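Local coordinates for aminopentol aminotransferase (Sphingopyxis macrogoltabida, PDB 6HBS), which catalyses the pyridoxal-phosphate-dependent deamination of aminopentol, the hydrolysed form of fumonisin B1, to its 2-keto product, with pyruvate as the preferred amino acceptor, at residues G44-D49 against P54-M59; C60-N65 against Y371-H376. All blocks are in the same frame, centred on the assembly; numbering follows the deposited sequence.

Contact 1 (G44-D49 against P54-M59)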
loop_
_atom_site.group_PDB
_atom_site.type_symbol
_atom_site.label_atom_id
_atom_site.label_comp_id
_atom_site.label_asym_id
_atom_site.label_seq_id
_atom_site.Cartn_x
_atom_site.Cartn_y
_atom_site.Cartn_z
ATOM N N GLY A 44 -4.625 8.252 22.935
ATOM C CA GLY A 44 -3.410 8.717 23.583
ATOM C C GLY A 44 -2.323 7.670 23.474
ATOM O O GLY A 44 -1.905 7.367 22.362
ATOM N N ALA A 45 -1.883 7.115 24.620
ATOM C CA ALA A 45 -0.871 6.072 24.658
ATOM C C ALA A 45 -1.488 4.735 25.076
ATOM O O ALA A 45 -0.772 3.843 25.484
ATOM C CB ALA A 45 0.247 6.462 25.602
ATOM N N ARG A 46 -2.808 4.592 24.938
ATOM C CA ARG A 46 -3.488 3.416 25.378
ATOM C C ARG A 46 -4.235 2.729 24.227
ATOM O O ARG A 46 -4.798 3.381 23.364
ATOM C CB ARG A 46 -4.491 3.771 26.489
ATOM C CG ARG A 46 -3.843 3.962 27.852
ATOM C CD ARG A 46 -4.830 4.377 28.945
ATOM N NE ARG A 46 -4.212 4.336 30.276
ATOM C CZ ARG A 46 -3.222 5.140 30.669
ATOM N NH1 ARG A 46 -2.789 6.104 29.873
ATOM N NH2 ARG A 46 -2.641 4.943 31.842
ATOM N N ILE A 47 -4.335 1.409 24.332
ATOM C CA ILE A 47 -5.211 0.570 23.518
ATOM C C ILE A 47 -6.086 -0.237 24.466
ATOM O O ILE A 47 -5.667 -0.518 25.590
ATOM C CB ILE A 47 -4.414 -0.374 22.599
ATOM C CG1 ILE A 47 -3.511 -1.320 23.401
ATOM C CG2 ILE A 47 -3.649 0.423 21.579
ATOM C CD1 ILE A 47 -2.473 -2.078 22.560
ATOM N N TRP A 48 -7.262 -0.646 23.979
ATOM C CA TRP A 48 -8.179 -1.538 24.676
ATOM C C TRP A 48 -8.445 -2.755 23.790
ATOM O O TRP A 48 -8.752 -2.582 22.594
ATOM C CB TRP A 48 -9.501 -0.827 24.972
ATOM C CG TRP A 48 -9.472 0.216 26.052
ATOM C CD1 TRP A 48 -9.961 0.052 27.313
ATOM C CD2 TRP A 48 -9.012 1.576 25.977
ATOM N NE1 TRP A 48 -9.817 1.198 28.034
ATOM C CE2 TRP A 48 -9.235 2.152 27.248
ATOM C CE3 TRP A 48 -8.404 2.358 25.000
ATOM C CZ2 TRP A 48 -8.858 3.450 27.561
ATOM C CZ3 TRP A 48 -8.039 3.653 25.297
ATOM C CH2 TRP A 48 -8.273 4.198 26.566
ATOM N N ASP A 49 -8.331 -3.948 24.366
ATOM C CA ASP A 49 -8.573 -5.183 23.655
ATOM C C ASP A 49 -10.086 -5.367 23.496
ATOM O O ASP A 49 -10.881 -4.501 23.967
ATOM C CB ASP A 49 -7.868 -6.359 24.329
ATOM C CG ASP A 49 -8.346 -6.732 25.728
ATOM O OD1 ASP A 49 -9.494 -6.361 26.117
ATOM O OD2 ASP A 49 -7.566 -7.405 26.398
ATOM N N PRO A 54 -7.626 -2.211 29.229
ATOM C CA PRO A 54 -6.711 -1.182 28.749
ATOM C C PRO A 54 -5.242 -1.593 28.924
ATOM O O PRO A 54 -4.902 -2.313 29.864
ATOM C CB PRO A 54 -7.061 0.030 29.629
ATOM C CG PRO A 54 -7.453 -0.591 30.941
ATOM C CD PRO A 54 -8.132 -1.895 30.579
ATOM N N TYR A 55 -4.392 -1.116 28.015
ATOM C CA TYR A 55 -2.957 -1.291 28.107
ATOM C C TYR A 55 -2.282 0.012 27.719
ATOM O O TYR A 55 -2.607 0.614 26.667
ATOM C CB TYR A 55 -2.409 -2.395 27.188
ATOM C CG TYR A 55 -3.122 -3.714 27.285
ATOM C CD1 TYR A 55 -4.239 -3.961 26.505
ATOM C CD2 TYR A 55 -2.725 -4.690 28.183
ATOM C CE1 TYR A 55 -4.919 -5.157 26.601
ATOM C CE2 TYR A 55 -3.422 -5.881 28.313
ATOM C CZ TYR A 55 -4.497 -6.131 27.489
ATOM O OH TYR A 55 -5.192 -7.302 27.539
ATOM N N ILE A 56 -1.298 0.416 28.528
ATOM C CA ILE A 56 -0.371 1.427 28.091
ATOM C C ILE A 56 0.487 0.781 26.993
ATOM O O ILE A 56 1.122 -0.255 27.220
ATOM C CB ILE A 56 0.471 1.973 29.257
ATOM C CG1 ILE A 56 -0.412 2.538 30.375
ATOM C CG2 ILE A 56 1.427 3.022 28.734
ATOM C CD1 ILE A 56 0.344 2.816 31.673
ATOM N N ASP A 57 0.498 1.409 25.810
ATOM C CA ASP A 57 0.946 0.739 24.593
ATOM C C ASP A 57 2.390 1.134 24.240
ATOM O O ASP A 57 2.610 2.219 23.757
ATOM C CB ASP A 57 -0.035 1.054 23.466
ATOM C CG ASP A 57 0.418 0.586 22.093
ATOM O OD1 ASP A 57 1.100 -0.454 22.021
ATOM O OD2 ASP A 57 0.158 1.333 21.131
ATOM N N TYR A 58 3.360 0.225 24.433
ATOM C CA TYR A 58 4.756 0.516 24.077
ATOM C C TYR A 58 5.086 -0.005 22.670
ATOM O O TYR A 58 6.233 0.060 22.264
ATOM C CB TYR A 58 5.735 0.033 25.165
ATOM C CG TYR A 58 5.618 0.885 26.399
ATOM C CD1 TYR A 58 6.237 2.120 26.456
ATOM C CD2 TYR A 58 4.773 0.538 27.430
ATOM C CE1 TYR A 58 6.086 2.956 27.557
ATOM C CE2 TYR A 58 4.583 1.372 28.525
ATOM C CZ TYR A 58 5.275 2.570 28.607
ATOM O OH TYR A 58 5.108 3.421 29.659
ATOM N N MET A 59 4.082 -0.443 21.904
ATOM C CA MET A 59 4.309 -0.722 20.468
ATOM C C MET A 59 3.992 0.500 19.606
ATOM O O MET A 59 4.488 0.615 18.495
ATOM C CB MET A 59 3.460 -1.882 19.964
ATOM C CG MET A 59 3.727 -3.185 20.616
ATOM S SD MET A 59 5.448 -3.443 21.028
ATOM C CE MET A 59 6.275 -3.506 19.454
#
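Ile47 and Tyr55 exchange two backbone hydrogen bonds, Ile47 N to Tyr55 O at 3.0 Å and Tyr55 N to Ile47 O at 2.8 Å. Asp57 N extends the pairing to Ala45 O. On the face that carries Ile47 and Tyr55, the CG1 branch of Ile47 lies against Tyr55 CB, while its CG2 methyl approaches the carboxylate of Asp57. The Tyr55 hydroxyl donates to Asp49 OD2 at 2.6 Å, on the anti side and 34° out of the carboxylate plane. With CG between the backbone N and the carbonyl carbon (chi1 65°), the Asp49 carboxylate is set to receive it, and Gln53 N holds the other oxygen, OD1. On the opposite face of the sheet, Pro54 CB sits over the five-membered ring of Trp48, 3.8 Å from its centroid, as a CH-pi contact. Alongside Arg46, Ile56 CG1 lies over one face of the guanidinium, toward its rim, 3.6 Å from Arg46 NH2, and Arg46 NH1 forms a salt bridge with Asp388. Asp57 OD2 is hydrogen-bonded to Tyr69 OH, while OD1 accepts from Met59 N in an Asx turn. This is an antiparallel beta hairpin, its strands 46-49 and 54-57 forming the middle of a four-stranded mixed sheet.

Contact 2 (C60-N65 against Y371-H376)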
loop_
_atom_site.group_PDB
_atom_site.type_symbol
_atom_site.label_atom_id
_atom_site.label_comp_id
_atom_site.label_asym_id
_atom_site.label_seq_id
_atom_site.Cartn_x
_atom_site.Cartn_y
_atom_site.Cartn_z
ATOM N N CYS A 60 3.180 1.422 20.114
ATOM C CA CYS A 60 2.697 2.576 19.304
ATOM C C CYS A 60 2.264 2.070 17.908
ATOM O O CYS A 60 2.635 2.615 16.870
ATOM C CB CYS A 60 3.747 3.653 19.114
ATOM S SG CYS A 60 4.294 4.460 20.638
ATOM N N ALA A 61 1.462 1.016 17.912
ATOM C CA ALA A 61 0.880 0.450 16.683
ATOM C C ALA A 61 1.991 -0.049 15.735
ATOM O O ALA A 61 1.791 -0.107 14.529
ATOM C CB ALA A 61 0.002 1.510 16.043
ATOM N N TYR A 62 3.155 -0.406 16.302
ATOM C CA TYR A 62 4.389 -0.861 15.603
ATOM C C TYR A 62 5.008 0.282 14.821
ATOM O O TYR A 62 5.618 0.070 13.806
ATOM C CB TYR A 62 4.140 -2.082 14.705
ATOM C CG TYR A 62 4.074 -3.375 15.463
ATOM C CD1 TYR A 62 2.902 -3.819 16.049
ATOM C CD2 TYR A 62 5.199 -4.168 15.589
ATOM C CE1 TYR A 62 2.858 -5.012 16.761
ATOM C CE2 TYR A 62 5.170 -5.374 16.267
ATOM C CZ TYR A 62 3.994 -5.797 16.849
ATOM O OH TYR A 62 4.002 -6.981 17.523
ATOM N N GLY A 63 4.870 1.495 15.372
ATOM C CA GLY A 63 5.530 2.682 14.912
ATOM C C GLY A 63 4.593 3.854 14.639
ATOM O O GLY A 63 4.914 4.983 14.986
ATOM N N PRO A 64 3.475 3.676 13.890
ATOM C CA PRO A 64 2.664 4.812 13.452
ATOM C C PRO A 64 2.176 5.816 14.511
ATOM O O PRO A 64 2.010 6.967 14.179
ATOM C CB PRO A 64 1.458 4.129 12.803
ATOM C CG PRO A 64 2.063 2.858 12.202
ATOM C CD PRO A 64 3.072 2.417 13.245
ATOM N N ASN A 65 1.963 5.381 15.749
ATOM C CA ASN A 65 1.451 6.293 16.769
ATOM C C ASN A 65 2.616 7.113 17.350
ATOM O O ASN A 65 3.184 6.751 18.381
ATOM C CB ASN A 65 0.667 5.569 17.863
ATOM C CG ASN A 65 0.118 6.553 18.883
ATOM O OD1 ASN A 65 -0.232 7.684 18.510
ATOM N ND2 ASN A 65 0.034 6.122 20.136
ATOM N N TYR A 371 1.524 -3.102 27.719
ATOM C CA TYR A 371 1.863 -3.902 26.561
ATOM C C TYR A 371 3.318 -3.610 26.197
ATOM O O TYR A 371 3.622 -2.571 25.635
ATOM C CB TYR A 371 0.932 -3.597 25.381
ATOM C CG TYR A 371 0.934 -4.614 24.262
ATOM C CD1 TYR A 371 2.059 -4.826 23.470
ATOM C CD2 TYR A 371 -0.204 -5.358 23.974
ATOM C CE1 TYR A 371 2.051 -5.755 22.430
ATOM C CE2 TYR A 371 -0.231 -6.284 22.934
ATOM C CZ TYR A 371 0.900 -6.476 22.157
ATOM O OH TYR A 371 0.864 -7.380 21.149
ATOM N N VAL A 372 4.182 -4.583 26.468
ATOM C CA VAL A 372 5.573 -4.567 26.059
ATOM C C VAL A 372 5.858 -5.863 25.284
ATOM O O VAL A 372 5.112 -6.844 25.372
ATOM C CB VAL A 372 6.518 -4.447 27.265
ATOM C CG1 VAL A 372 6.468 -3.073 27.889
ATOM C CG2 VAL A 372 6.269 -5.543 28.294
ATOM N N HIS A 373 6.954 -5.865 24.528
ATOM C CA HIS A 373 7.188 -6.884 23.531
ATOM C C HIS A 373 8.488 -7.608 23.822
ATOM O O HIS A 373 9.511 -6.960 23.992
ATOM C CB HIS A 373 7.185 -6.278 22.127
ATOM C CG HIS A 373 6.921 -7.272 21.039
ATOM N ND1 HIS A 373 7.740 -8.359 20.788
ATOM C CD2 HIS A 373 5.965 -7.300 20.084
ATOM C CE1 HIS A 373 7.250 -9.051 19.781
ATOM N NE2 HIS A 373 6.152 -8.426 19.330
ATOM N N PRO A 374 8.481 -8.959 23.895
ATOM C CA PRO A 374 9.692 -9.709 24.216
ATOM C C PRO A 374 10.682 -9.966 23.072
ATOM O O PRO A 374 11.788 -10.431 23.387
ATOM C CB PRO A 374 9.116 -11.053 24.688
ATOM C CG PRO A 374 7.896 -11.227 23.866
ATOM C CD PRO A 374 7.306 -9.839 23.799
ATOM N N TYR A 375 10.330 -9.663 21.794
ATOM C CA TYR A 375 11.318 -9.912 20.696
ATOM C C TYR A 375 11.449 -8.756 19.681
ATOM O O TYR A 375 12.412 -8.736 18.914
ATOM C CB TYR A 375 11.082 -11.295 20.062
ATOM C CG TYR A 375 9.846 -11.464 19.225
ATOM C CD1 TYR A 375 9.728 -10.850 17.979
ATOM C CD2 TYR A 375 8.801 -12.265 19.652
ATOM C CE1 TYR A 375 8.599 -11.013 17.183
ATOM C CE2 TYR A 375 7.658 -12.427 18.875
ATOM C CZ TYR A 375 7.564 -11.814 17.631
ATOM O OH TYR A 375 6.440 -11.958 16.877
ATOM N N HIS A 376 10.536 -7.785 19.691
ATOM C CA HIS A 376 10.503 -6.687 18.729
ATOM C C HIS A 376 10.728 -5.390 19.481
ATOM O O HIS A 376 10.200 -5.209 20.593
ATOM C CB HIS A 376 9.161 -6.654 17.982
ATOM C CG HIS A 376 9.078 -5.720 16.811
ATOM N ND1 HIS A 376 9.081 -4.338 16.954
ATOM C CD2 HIS A 376 8.924 -5.971 15.482
ATOM C CE1 HIS A 376 8.971 -3.771 15.762
ATOM N NE2 HIS A 376 8.866 -4.766 14.827
HETATM O O HOH W 1 1.760 -7.740 18.603
#
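Tyr62 sets the edge of its ring over the face of His376, an edge-to-face pair with centroids 5.0 Å apart and planes at 81°. The edge is formed by CD2 and CE2: Tyr62 CD2 lies 3.8 Å from His376 NE2, and CE2 stands above the centre of the imidazole. A chi1 of -170° swings the His376 imidazole away from its backbone N and out to the phenol. Replacing His376 with alanine removes the imidazole face under the CD2-CE2 edge and is likely to leave the Tyr62 ring freer to rock, held on that side by less.

The far end of the phenol is polar. Tyr62 OH lies 3.2 Å from His373 NE2, near the plane of that imidazole, and the two side chains cross at about a right angle. Water 1 joins the hydroxyl at 2.6 Å from Tyr62 OH and lies 2.7 Å from Tyr371 OH, bridging the two tyrosines. His373 is held in turn by its own loop. Tyr375 N donates to His373 ND1 in the imidazole plane (3.1 Å, 168° at the hydrogen), which fixes the rotation of the ring, while His376 CB covers one of its faces and His373 CE1 rests over the centre of the Tyr375 ring.

His25 makes another edge-to-face pair with Tyr62, and Thr89 of the second subunit packs against Tyr62. The Tyr62 side chain comes within about 5 Å of that of Lys258, the probable cofactor-bearing lysine, and that of His376 within about 6 Å of a bound pyridoxal phosphate. Because His373 ND1 accepts from a backbone N-H, a neutral ring would probably have its hydrogen on NE2, the nitrogen facing the phenol. His373, the water and the two phenols thus form a polar cluster at the end of Tyr62, a side chain that itself lies near Lys258.

How the contacts relate
Followed from the N terminus, the chain closes contact 1 first, through a four-residue connection between strands 46-49 and 54-57. Residues 60-65 follow directly, and their partner in contact 2, residues 371-376, comes some 300 residues later, so the two closures stand in series and neither encloses nor crosses the other. They are nevertheless joined: strand 370-371 runs parallel to 54-57, with probable hydrogen bonds from Tyr371 N to Ile56 O and from Tyr58 N to Tyr371 O, and Met59 packs on Tyr371 and His373. A local hairpin is thereby coupled to a long-range closure, tying the small sheet to loops near the cofactor and the second subunit.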